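Local atomic coordinates of alpha-glucosidase (Bacteroides thetaiotaomicron, PDB entry 5XFM), a protein that hydrolyses glycosidic bonds as a bifunctional beta-L-arabinopyranosidase and alpha-galactosidase of glycoside hydrolase family 97, and binds calcium. Residues Met544-Met547 with Lys548-Thr552; Leu516-Thr519 with Val520-Asn524; Leu128-Gly132 with Gly133-Val137. The protein carries 1 engineered substitution. One frame throughout, in Å; residues are numbered along the deposited sequence.

From the N terminus, the chain reaches contact 3 first: L128-V137 close a hairpin-like loop between strands 121-128 and 136-147, carrying the chain from one antiparallel sheet of the N-terminal region to another. Much later, contacts 2 and 1 close two helix ends within the catalytic glycoside hydrolase 97 range. Contact 2 is the last turn of helix 512-521 and its exit, contact 1 the close of helix 541-549. The three follow in series; none nests in or crosses another. Contacts 1 and 2 pack together, F546 CE2 lying 3.3 Å from T519 OG1 and M547 SD 3.7 Å from T519 CG2. Contact 3 stands apart, its centre about 47 Å from that of contact 2.

Contact 1: Met544-Met547 with Lys548-Thr552; sequences MDFM and KRVPT
V550 folds back onto F546 and M547 as helix 541-549 runs out, and this is the closely packed, buried half of the contact. The two V550 methyls divide between them. CG1 comes alongside M547, 3.3 Å from the M547 carbonyl O and 4.2 Å from the M547 CE methyl at the end of a thioether chain that bends twice. CG2, the other branch, reaches the F546 ring, meeting CE2 obliquely at 4.2 Å. The ring can take that position because F546 holds CG anti to its backbone N (chi1 170°), which swings it along the helix toward the later residue.

The backbone tightens here too. K548 N donates to M544 O at 3.0 Å in the ordinary four-residue pattern, while R549 N donates to F546 O, three residues back, at 2.7 Å.

The opposite character appears at D545, K548 and R549, where water does the joining. The K548 chain runs past the M544 carbonyl, and its NZ stops 4.8 Å from D545 OD1, too far for a salt bridge; one water receives from NZ and donates to OD1. The opposite charges of D545 and K548 probably still attract across that water. A second water donates to D545 O and accepts from R549 NE, while the R549 guanidinium lies with one face over that same carbonyl.

The helix belongs to the catalytic domain, of the TIM-barrel clan, where it borders the C-terminal antiparallel sheet. Behind the buried side, F546, M547 and V550 press on T519 of helix 512-521, and M544 and M547 on M324 of helix 311-324. F546 also meets Y607 edge-to-face, fastening the helix to strand 603-609 of the C-terminal sheet.

Contact 2: Leu516-Thr519 with Val520-Asn524; sequences LATT and VLLQN
L522 leans across T518 one turn later, its CD1 methyl 3.9 Å from T518 CG2, the two side chains crossing at a slant. T518 presents CG2, rather than its hydroxyl, to L522. Beside this pair, L521 lays its branch point over the backbone, CG 3.3 Å from A517 O.

The next shell is the backbone that fixes these side chains. A517 O accepts from two N-H groups, L521 N at 2.9 Å and V520 N at 3.0 Å. L522 N then closes the final turn on T518 O at 3.1 Å, although L522 itself has already left helical angles and leads the chain into an extended run.

L516 O is served differently. V520 N is 3.9 Å from L516 O and makes no bond there; instead T519 reaches back with both its backbone N and its hydroxyl. T519 OG1 donates at 2.6 Å to L516 O, lying in the carbonyl plane; a chi1 of 68° sets the oxygen there, between the backbone N and the carbonyl carbon. A valine here would probably leave L516 O without its in-plane donor and the side chain without the bond that fixes its rotation.

Further out, this helix of the TIM-barrel-clan catalytic domain lies between helix 541-549, whose C543 packs on L516, and the C-terminal antiparallel sheet, whose strands 567-574 and 577-584 lie against L521. From that sheet, R572 NH1 bonds V520 O and L521 O, carbonyls at the end of the helix, and its positive charge is likely to offset the partial negative end of the helix dipole. Within the helix, the T519 hydroxyl holds L516 O, a buried carbonyl that lacks a bond from V520 N.

Contact 3: Leu128-Gly132 with Gly133-Val137; sequences LPHQG and GKASV
L128 and V137 face each other at the base of the turn, L128 CD1 meeting V137 CG1 at 4.0 Å with the side chains nearly at right angles; this is the buried end. Two residues on, H130 lays its imidazole over the returning chain. The K134 carbonyl O sits over one ring face, displaced toward the rim, 3.0 Å from H130 CD2; this is no hydrogen bond. A135 CB lies 4.1 Å from the same CD2. Q131 starts a type I' beta turn, closed by K134 N donating to Q131 O at 3.0 Å, and its side-chain OE1 is taken by K110 N. G132 and G133 fill the two central positions with positive phi (63° and 72°); a CB on G133 would run into the G132 carbonyl. The K134 side chain, bent at chi2 and chi3, passes that carbonyl, CD 3.4 Å from G132 O, before its amine leads away. The turn links two antiparallel sheets of the N-terminal region, of the galactose mutarotase clan: L128 bonds through its backbone to G256, at the start of strand 256-266, whereas V137 pairs with F252 of strand 251-253, and the F252 side chain packs on both L128 and V137.

Contact 1: Met544-Met547 with Lys548-Thr552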
loop_
_atom_site.group_PDB
_atom_site.type_symbol
_atom_site.label_atom_id
_atom_site.label_comp_id
_atom_site.label_asym_id
_atom_site.label_seq_id
_atom_site.Cartn_x
_atom_site.Cartn_y
_atom_site.Cartn_z
ATOM N N MET A 544 -9.680 -20.269 15.660
ATOM C CA MET A 544 -9.406 -19.300 16.710
ATOM C C MET A 544 -8.040 -19.546 17.336
ATOM O O MET A 544 -7.348 -18.601 17.741
ATOM C CB MET A 544 -10.507 -19.356 17.763
ATOM C CG MET A 544 -11.873 -19.070 17.180
ATOM S SD MET A 544 -11.868 -17.497 16.302
ATOM C CE MET A 544 -11.596 -16.360 17.670
ATOM N N ASP A 545 -7.650 -20.818 17.376
ATOM C CA ASP A 545 -6.333 -21.216 17.852
ATOM C C ASP A 545 -5.263 -20.649 16.941
ATOM O O ASP A 545 -4.256 -20.125 17.416
ATOM C CB ASP A 545 -6.201 -22.740 17.942
ATOM C CG ASP A 545 -6.883 -23.315 19.172
ATOM O OD1 ASP A 545 -6.954 -22.609 20.199
ATOM O OD2 ASP A 545 -7.328 -24.481 19.123
ATOM N N PHE A 546 -5.470 -20.766 15.632
ATOM C CA PHE A 546 -4.533 -20.159 14.697
ATOM C C PHE A 546 -4.441 -18.651 14.930
ATOM O O PHE A 546 -3.341 -18.097 15.034
ATOM C CB PHE A 546 -4.938 -20.409 13.247
ATOM C CG PHE A 546 -4.136 -19.602 12.253
ATOM C CD1 PHE A 546 -2.892 -20.044 11.829
ATOM C CD2 PHE A 546 -4.602 -18.388 11.779
ATOM C CE1 PHE A 546 -2.146 -19.302 10.935
ATOM C CE2 PHE A 546 -3.856 -17.641 10.887
ATOM C CZ PHE A 546 -2.632 -18.099 10.463
ATOM N N MET A 547 -5.599 -17.995 15.012
ATOM C CA MET A 547 -5.639 -16.538 15.141
ATOM C C MET A 547 -4.939 -16.084 16.417
ATOM O O MET A 547 -4.458 -14.954 16.500
ATOM C CB MET A 547 -7.076 -16.023 15.103
ATOM C CG MET A 547 -7.701 -16.130 13.725
ATOM S SD MET A 547 -6.681 -15.334 12.471
ATOM C CE MET A 547 -6.757 -13.624 12.988
ATOM N N LYS A 548 -4.892 -16.961 17.413
ATOM C CA LYS A 548 -4.130 -16.666 18.619
ATOM C C LYS A 548 -2.612 -16.583 18.369
ATOM O O LYS A 548 -1.897 -15.908 19.111
ATOM C CB LYS A 548 -4.433 -17.701 19.700
ATOM C CG LYS A 548 -5.700 -17.395 20.490
ATOM C CD LYS A 548 -6.229 -18.631 21.200
ATOM C CE LYS A 548 -7.001 -18.257 22.463
ATOM N NZ LYS A 548 -8.437 -18.648 22.399
ATOM N N ARG A 549 -2.118 -17.263 17.336
ATOM C CA ARG A 549 -0.675 -17.308 17.074
ATOM C C ARG A 549 -0.241 -16.509 15.853
ATOM O O ARG A 549 0.943 -16.502 15.510
ATOM C CB ARG A 549 -0.205 -18.754 16.895
ATOM C CG ARG A 549 -0.576 -19.691 18.030
ATOM C CD ARG A 549 0.146 -21.027 17.910
ATOM N NE ARG A 549 -0.768 -22.155 18.085
ATOM C CZ ARG A 549 -0.945 -23.126 17.190
ATOM N NH1 ARG A 549 -0.260 -23.122 16.051
ATOM N NH2 ARG A 549 -1.805 -24.107 17.436
ATOM N N VAL A 550 -1.183 -15.839 15.197
ATOM C CA VAL A 550 -0.872 -15.121 13.961
ATOM C C VAL A 550 0.162 -13.995 14.144
ATOM O O VAL A 550 0.075 -13.185 15.071
ATOM C CB VAL A 550 -2.177 -14.550 13.314
ATOM C CG1 VAL A 550 -2.776 -13.425 14.145
ATOM C CG2 VAL A 550 -1.923 -14.099 11.883
ATOM N N PRO A 551 1.172 -13.963 13.262
ATOM C CA PRO A 551 2.132 -12.855 13.245
ATOM C C PRO A 551 1.631 -11.711 12.371
ATOM O O PRO A 551 0.727 -11.922 11.559
ATOM C CB PRO A 551 3.401 -13.489 12.664
ATOM C CG PRO A 551 2.963 -14.783 12.010
ATOM C CD PRO A 551 1.504 -15.006 12.278
ATOM N N THR A 552 2.175 -10.513 12.560
ATOM C CA THR A 552 1.809 -9.377 11.716
ATOM C C THR A 552 3.057 -8.743 11.086
ATOM O O THR A 552 2.952 -7.814 10.294
ATOM C CB THR A 552 1.016 -8.292 12.492
ATOM O OG1 THR A 552 1.871 -7.617 13.420
ATOM C CG2 THR A 552 -0.164 -8.904 13.233
HETATM O O HOH W 1 -9.129 -20.721 20.851
HETATM O O HOH W 2 -2.877 -20.977 19.752
#

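Contact 2: Leu516-Thr519 with Val520-Asn524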
loop_
_atom_site.group_PDB
_atom_site.type_symbol
_atom_site.label_atom_id
_atom_site.label_comp_id
_atom_site.label_asym_id
_atom_site.label_seq_id
_atom_site.Cartn_x
_atom_site.Cartn_y
_atom_site.Cartn_z
ATOM N N LEU A 516 -8.220 -17.372 7.105
ATOM C CA LEU A 516 -6.979 -17.584 7.839
ATOM C C LEU A 516 -5.770 -17.288 6.932
ATOM O O LEU A 516 -4.828 -16.595 7.329
ATOM C CB LEU A 516 -6.931 -19.013 8.398
ATOM C CG LEU A 516 -8.076 -19.433 9.342
ATOM C CD1 LEU A 516 -7.852 -20.829 9.906
ATOM C CD2 LEU A 516 -8.312 -18.442 10.481
ATOM N N ALA A 517 -5.828 -17.800 5.705
ATOM C CA ALA A 517 -4.807 -17.565 4.690
ATOM C C ALA A 517 -4.634 -16.077 4.423
ATOM O O ALA A 517 -3.533 -15.602 4.137
ATOM C CB ALA A 517 -5.163 -18.292 3.399
ATOM N N THR A 518 -5.741 -15.350 4.508
ATOM C CA THR A 518 -5.744 -13.914 4.261
ATOM C C THR A 518 -4.942 -13.126 5.319
ATOM O O THR A 518 -4.456 -12.029 5.049
ATOM C CB THR A 518 -7.217 -13.415 4.188
ATOM O OG1 THR A 518 -7.694 -13.542 2.843
ATOM C CG2 THR A 518 -7.374 -11.973 4.636
ATOM N N THR A 519 -4.755 -13.700 6.504
ATOM C CA THR A 519 -3.922 -13.049 7.517
ATOM C C THR A 519 -2.441 -13.087 7.132
ATOM O O THR A 519 -1.634 -12.280 7.604
ATOM C CB THR A 519 -4.115 -13.683 8.921
ATOM O OG1 THR A 519 -3.602 -15.023 8.939
ATOM C CG2 THR A 519 -5.597 -13.689 9.302
ATOM N N VAL A 520 -2.088 -14.025 6.263
ATOM C CA VAL A 520 -0.726 -14.126 5.778
ATOM C C VAL A 520 -0.574 -13.393 4.445
ATOM O O VAL A 520 0.453 -12.763 4.180
ATOM C CB VAL A 520 -0.308 -15.598 5.636
ATOM C CG1 VAL A 520 1.094 -15.699 5.076
ATOM C CG2 VAL A 520 -0.384 -16.289 6.988
ATOM N N LEU A 521 -1.601 -13.475 3.606
ATOM C CA LEU A 521 -1.570 -12.819 2.306
ATOM C C LEU A 521 -1.492 -11.295 2.401
ATOM O O LEU A 521 -0.720 -10.670 1.680
ATOM C CB LEU A 521 -2.797 -13.211 1.486
ATOM C CG LEU A 521 -2.841 -14.681 1.067
ATOM C CD1 LEU A 521 -4.136 -14.997 0.330
ATOM C CD2 LEU A 521 -1.631 -15.038 0.224
ATOM N N LEU A 522 -2.286 -10.702 3.290
ATOM C CA LEU A 522 -2.380 -9.244 3.380
ATOM C C LEU A 522 -1.577 -8.693 4.567
ATOM O O LEU A 522 -1.907 -8.959 5.724
ATOM C CB LEU A 522 -3.854 -8.819 3.489
ATOM C CG LEU A 522 -4.831 -9.457 2.490
ATOM C CD1 LEU A 522 -6.231 -8.860 2.602
ATOM C CD2 LEU A 522 -4.316 -9.341 1.060
ATOM N N GLN A 523 -0.562 -7.881 4.271
ATOM C CA GLN A 523 0.402 -7.419 5.276
ATOM C C GLN A 523 0.113 -6.016 5.830
ATOM O O GLN A 523 -0.161 -5.070 5.079
ATOM C CB GLN A 523 1.819 -7.463 4.678
ATOM C CG GLN A 523 2.919 -6.876 5.551
ATOM C CD GLN A 523 3.113 -5.389 5.291
ATOM O OE1 GLN A 523 3.043 -4.935 4.145
ATOM N NE2 GLN A 523 3.345 -4.624 6.352
ATOM N N ASN A 524 0.153 -5.907 7.157
ATOM C CA ASN A 524 0.118 -4.626 7.869
ATOM C C ASN A 524 0.620 -4.845 9.300
ATOM O O ASN A 524 0.216 -5.809 9.954
ATOM C CB ASN A 524 -1.292 -4.027 7.865
ATOM C CG ASN A 524 -1.301 -2.538 8.204
ATOM O OD1 ASN A 524 -1.387 -2.152 9.370
ATOM N ND2 ASN A 524 -1.204 -1.700 7.181
#

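Contact 3: Leu128-Gly132 with Gly133-Val137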
loop_
_atom_site.group_PDB
_atom_site.type_symbol
_atom_site.label_atom_id
_atom_site.label_comp_id
_atom_site.label_asym_id
_atom_site.label_seq_id
_atom_site.Cartn_x
_atom_site.Cartn_y
_atom_site.Cartn_z
ATOM N N LEU A 128 16.452 19.995 -9.530
ATOM C CA LEU A 128 16.516 21.382 -9.976
ATOM C C LEU A 128 17.490 22.158 -9.098
ATOM O O LEU A 128 17.307 22.239 -7.885
ATOM C CB LEU A 128 15.137 22.043 -9.927
ATOM C CG LEU A 128 14.038 21.569 -10.875
ATOM C CD1 LEU A 128 12.698 21.945 -10.305
ATOM C CD2 LEU A 128 14.223 22.217 -12.241
ATOM N N PRO A 129 18.532 22.729 -9.709
ATOM C CA PRO A 129 19.534 23.488 -8.956
ATOM C C PRO A 129 19.092 24.926 -8.699
ATOM O O PRO A 129 18.126 25.389 -9.309
ATOM C CB PRO A 129 20.754 23.452 -9.881
ATOM C CG PRO A 129 20.145 23.455 -11.252
ATOM C CD PRO A 129 18.865 22.647 -11.145
ATOM N N HIS A 130 19.785 25.621 -7.801
ATOM C CA HIS A 130 19.620 27.065 -7.678
ATOM C C HIS A 130 20.152 27.745 -8.939
ATOM O O HIS A 130 21.312 27.559 -9.301
ATOM C CB HIS A 130 20.349 27.602 -6.446
ATOM C CG HIS A 130 20.084 29.050 -6.173
ATOM N ND1 HIS A 130 20.676 30.065 -6.894
ATOM C CD2 HIS A 130 19.322 29.656 -5.231
ATOM C CE1 HIS A 130 20.268 31.232 -6.428
ATOM N NE2 HIS A 130 19.447 31.012 -5.416
ATOM N N GLN A 131 19.311 28.535 -9.603
ATOM C CA GLN A 131 19.695 29.164 -10.865
ATOM C C GLN A 131 18.792 30.343 -11.211
ATOM O O GLN A 131 17.654 30.418 -10.750
ATOM C CB GLN A 131 19.660 28.145 -12.004
ATOM C CG GLN A 131 18.255 27.732 -12.427
ATOM C CD GLN A 131 18.264 26.649 -13.489
ATOM O OE1 GLN A 131 18.963 26.763 -14.499
ATOM N NE2 GLN A 131 17.487 25.593 -13.266
ATOM N N GLY A 132 19.313 31.269 -12.011
ATOM C CA GLY A 132 18.566 32.447 -12.418
ATOM C C GLY A 132 18.184 33.368 -11.277
ATOM O O GLY A 132 17.246 34.157 -11.391
ATOM N N GLY A 133 18.907 33.268 -10.167
ATOM C CA GLY A 133 18.595 34.063 -8.995
ATOM C C GLY A 133 17.325 33.579 -8.316
ATOM O O GLY A 133 16.695 34.316 -7.560
ATOM N N LYS A 134 16.930 32.347 -8.620
ATOM C CA LYS A 134 15.713 31.767 -8.074
ATOM C C LYS A 134 16.048 30.837 -6.909
ATOM O O LYS A 134 16.963 30.029 -7.012
ATOM C CB LYS A 134 14.943 31.008 -9.155
ATOM C CG LYS A 134 14.802 31.764 -10.471
ATOM C CD LYS A 134 14.167 33.138 -10.306
ATOM C CE LYS A 134 12.739 33.040 -9.837
ATOM N NZ LYS A 134 12.067 34.365 -9.938
ATOM N N ALA A 135 15.315 30.947 -5.806
ATOM C CA ALA A 135 15.564 30.079 -4.657
ATOM C C ALA A 135 14.391 29.127 -4.426
ATOM O O ALA A 135 14.432 28.272 -3.545
ATOM C CB ALA A 135 15.832 30.910 -3.408
ATOM N N SER A 136 13.353 29.253 -5.243
ATOM C CA SER A 136 12.206 28.370 -5.108
ATOM C C SER A 136 11.500 28.182 -6.432
ATOM O O SER A 136 11.635 28.990 -7.347
ATOM C CB SER A 136 11.226 28.907 -4.059
ATOM O OG SER A 136 10.773 30.211 -4.385
ATOM N N VAL A 137 10.703 27.127 -6.512
ATOM C CA VAL A 137 10.087 26.758 -7.767
ATOM C C VAL A 137 8.676 26.226 -7.554
ATOM O O VAL A 137 8.364 25.630 -6.519
ATOM C CB VAL A 137 10.944 25.694 -8.505
ATOM C CG1 VAL A 137 11.024 24.410 -7.702
ATOM C CG2 VAL A 137 10.391 25.405 -9.865
#